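Haloacid dehalogenase/epoxide hydrolase family (Corynebacterium glutamicum ATCC 13032, PDB 2PR7) is uncharacterized but is probably a hydrolase of the haloacid dehalogenase (HAD) superfamily, with a calcium ion bound in the crystal. Local coordinates at residues Val38-Asp43 against Ala78-Ala83. Numbering follows the deposited sequence.
Sequences VILSND and AAFQAA
Leu40 carries most of this contact, reaching from strand 38-41 onto the face of helix 78-83 formed by Ala79 and Ala83. Its CG lies anti to the backbone N (chi1 -179°), and beyond it CD2 is the main contact atom. The CB of Phe80 points away from the strand, but its ring turns back so that CD1 lies 3.7 Å from CD2 of Leu40, the two side chains crossing at about a right angle. CD2 also packs 4.1 Å from CB of Ala83. Both Leu40 methyls lie on the carbonyl O of Ala79, CD2 at 3.7 Å and CD1 at 3.8 Å, an oxygen that the helix already engages through N of Ala83.

Val38, two residues back along the strand, also meets Ala83, with both branches: CG2 approaches the carbonyl O at 3.7 Å, while CG1 faces CB at 4.2 Å. The axes of strand 38-41 and helix 78-83 come within 9.4 Å, with alanines at the points of approach.

Ile6 of strand 4-7 and Leu65 of strand 63-66 extend the apolar layer around Leu40, whose backbone O accepts a hydrogen bond from Lys74 NZ. A helix packed nearly antiparallel (159°) on the strand next to the central one of a five-stranded parallel sheet in order 3-2-1-4-5 belongs to the Rossmann-like core architecture of HAD hydrolases.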
ATOM      1  N   VAL A  38      -4.201  -2.339   1.733  1.00 20.14           N
ATOM      2  CA  VAL A  38      -4.712  -2.235   0.369  1.00 18.69           C
ATOM      3  C   VAL A  38      -3.556  -2.046  -0.595  1.00 18.94           C
ATOM      4  O   VAL A  38      -2.645  -1.261  -0.325  1.00 20.11           O
ATOM      5  CB  VAL A  38      -5.667  -1.036   0.190  1.00 23.45           C
ATOM      6  CG1 VAL A  38      -6.254  -1.039  -1.226  1.00 21.69           C
ATOM      7  CG2 VAL A  38      -6.745  -1.092   1.156  1.00 24.16           C
ATOM      8  N   ILE A  39      -3.581  -2.762  -1.713  1.00 18.22           N
ATOM      9  CA  ILE A  39      -2.699  -2.478  -2.831  1.00 17.63           C
ATOM     10  C   ILE A  39      -3.495  -1.560  -3.735  1.00 20.11           C
ATOM     11  O   ILE A  39      -4.619  -1.895  -4.136  1.00 19.51           O
ATOM     12  CB  ILE A  39      -2.277  -3.746  -3.609  1.00 17.38           C
ATOM     13  CG1 ILE A  39      -1.382  -4.627  -2.733  1.00 21.19           C
ATOM     14  CG2 ILE A  39      -1.585  -3.363  -4.914  1.00 19.08           C
ATOM     15  CD1 ILE A  39      -0.983  -5.952  -3.313  1.00 20.19           C
ATOM     16  N   LEU A  40      -2.926  -0.390  -4.003  1.00 18.45           N
ATOM     17  CA  LEU A  40      -3.536   0.603  -4.909  1.00 17.01           C
ATOM     18  C   LEU A  40      -2.544   0.778  -6.023  1.00 19.47           C
ATOM     19  O   LEU A  40      -1.459   1.360  -5.839  1.00 18.79           O
ATOM     20  CB  LEU A  40      -3.836   1.944  -4.257  1.00 18.49           C
ATOM     21  CG  LEU A  40      -4.484   3.049  -5.101  1.00 18.96           C
ATOM     22  CD1 LEU A  40      -5.892   2.625  -5.565  1.00 20.35           C
ATOM     23  CD2 LEU A  40      -4.515   4.338  -4.328  1.00 18.36           C
ATOM     24  N   SER A  41      -2.903   0.263  -7.195  1.00 17.27           N
ATOM     25  CA  SER A  41      -1.979   0.223  -8.300  1.00 18.43           C
ATOM     26  C   SER A  41      -2.541   0.907  -9.551  1.00 19.73           C
ATOM     27  O   SER A  41      -3.701   0.657  -9.922  1.00 20.14           O
ATOM     28  CB  SER A  41      -1.700  -1.243  -8.607  1.00 21.89           C
ATOM     29  OG  SER A  41      -0.928  -1.435  -9.779  1.00 28.87           O
ATOM     30  N   ASN A  42      -1.701   1.683 -10.241  1.00 18.47           N
ATOM     31  CA  ASN A  42      -2.060   2.230 -11.535  1.00 20.22           C
ATOM     32  C   ASN A  42      -1.675   1.132 -12.528  1.00 20.09           C
ATOM     33  O   ASN A  42      -0.501   0.985 -12.839  1.00 22.27           O
ATOM     34  CB  ASN A  42      -1.301   3.513 -11.857  1.00 20.77           C
ATOM     35  CG  ASN A  42      -1.916   4.757 -11.191  1.00 19.41           C
ATOM     36  OD1 ASN A  42      -2.903   4.673 -10.469  1.00 20.91           O
ATOM     37  ND2 ASN A  42      -1.325   5.932 -11.450  1.00 22.59           N
ATOM     38  N   ASP A  43      -2.658   0.391 -13.018  1.00 19.72           N
ATOM     39  CA  ASP A  43      -2.433  -0.832 -13.788  1.00 21.32           C
ATOM     40  C   ASP A  43      -3.738  -1.026 -14.562  1.00 21.69           C
ATOM     41  O   ASP A  43      -4.804  -0.674 -14.057  1.00 19.23           O
ATOM     42  CB  ASP A  43      -2.188  -2.037 -12.885  1.00 21.56           C
ATOM     43  CG  ASP A  43      -1.853  -3.311 -13.678  1.00 26.11           C
ATOM     44  OD1 ASP A  43      -0.642  -3.591 -13.890  1.00 28.66           O
ATOM     45  OD2 ASP A  43      -2.750  -4.046 -14.125  1.00 24.91           O
ATOM     46  N   ALA A  78      -9.590  10.877  -5.548  1.00 22.59           N
ATOM     47  CA  ALA A  78     -10.562   9.773  -5.683  1.00 21.61           C
ATOM     48  C   ALA A  78      -9.973   8.356  -5.598  1.00 20.96           C
ATOM     49  O   ALA A  78     -10.612   7.432  -5.069  1.00 21.23           O
ATOM     50  CB  ALA A  78     -11.398   9.948  -6.958  1.00 18.97           C
ATOM     51  N   ALA A  79      -8.746   8.193  -6.090  1.00 17.90           N
ATOM     52  CA  ALA A  79      -8.062   6.914  -6.050  1.00 17.42           C
ATOM     53  C   ALA A  79      -7.725   6.621  -4.594  1.00 20.91           C
ATOM     54  O   ALA A  79      -7.963   5.514  -4.088  1.00 20.49           O
ATOM     55  CB  ALA A  79      -6.817   6.964  -6.904  1.00 19.41           C
ATOM     56  N   PHE A  80      -7.139   7.593  -3.898  1.00 19.94           N
ATOM     57  CA  PHE A  80      -6.832   7.383  -2.464  1.00 20.24           C
ATOM     58  C   PHE A  80      -8.069   7.148  -1.614  1.00 20.09           C
ATOM     59  O   PHE A  80      -8.064   6.281  -0.723  1.00 20.63           O
ATOM     60  CB  PHE A  80      -5.989   8.538  -1.914  1.00 21.28           C
ATOM     61  CG  PHE A  80      -4.706   8.748  -2.667  1.00 21.09           C
ATOM     62  CD1 PHE A  80      -3.825   7.707  -2.833  1.00 20.65           C
ATOM     63  CD2 PHE A  80      -4.397   9.957  -3.247  1.00 26.69           C
ATOM     64  CE1 PHE A  80      -2.657   7.867  -3.522  1.00 22.18           C
ATOM     65  CE2 PHE A  80      -3.229  10.116  -3.958  1.00 23.83           C
ATOM     66  CZ  PHE A  80      -2.373   9.055  -4.103  1.00 19.95           C
ATOM     67  N   GLN A  81      -9.130   7.899  -1.924  1.00 20.76           N
ATOM     68  CA  GLN A  81     -10.411   7.784  -1.237  1.00 20.66           C
ATOM     69  C   GLN A  81     -10.979   6.388  -1.408  1.00 19.59           C
ATOM     70  O   GLN A  81     -11.532   5.812  -0.461  1.00 21.76           O
ATOM     71  CB  GLN A  81     -11.398   8.819  -1.772  1.00 20.50           C
ATOM     72  CG  GLN A  81     -12.718   8.875  -1.001  1.00 19.85           C
ATOM     73  CD  GLN A  81     -12.545   9.360   0.410  1.00 24.08           C
ATOM     74  OE1 GLN A  81     -12.629   8.581   1.352  1.00 31.44           O
ATOM     75  NE2 GLN A  81     -12.276  10.644   0.571  1.00 25.14           N
ATOM     76  N   ALA A  82     -10.834   5.821  -2.602  1.00 19.40           N
ATOM     77  CA  ALA A  82     -11.357   4.481  -2.867  1.00 19.98           C
ATOM     78  C   ALA A  82     -10.606   3.460  -2.015  1.00 19.71           C
ATOM     79  O   ALA A  82     -11.179   2.502  -1.473  1.00 20.29           O
ATOM     80  CB  ALA A  82     -11.219   4.139  -4.359  1.00 21.12           C
ATOM     81  N   ALA A  83      -9.287   3.663  -1.903  1.00 19.35           N
ATOM     82  CA  ALA A  83      -8.459   2.747  -1.126  1.00 18.98           C
ATOM     83  C   ALA A  83      -8.830   2.800   0.363  1.00 17.78           C
ATOM     84  O   ALA A  83      -9.044   1.758   1.005  1.00 20.38           O
ATOM     85  CB  ALA A  83      -7.003   3.100  -1.319  1.00 19.11           C
TER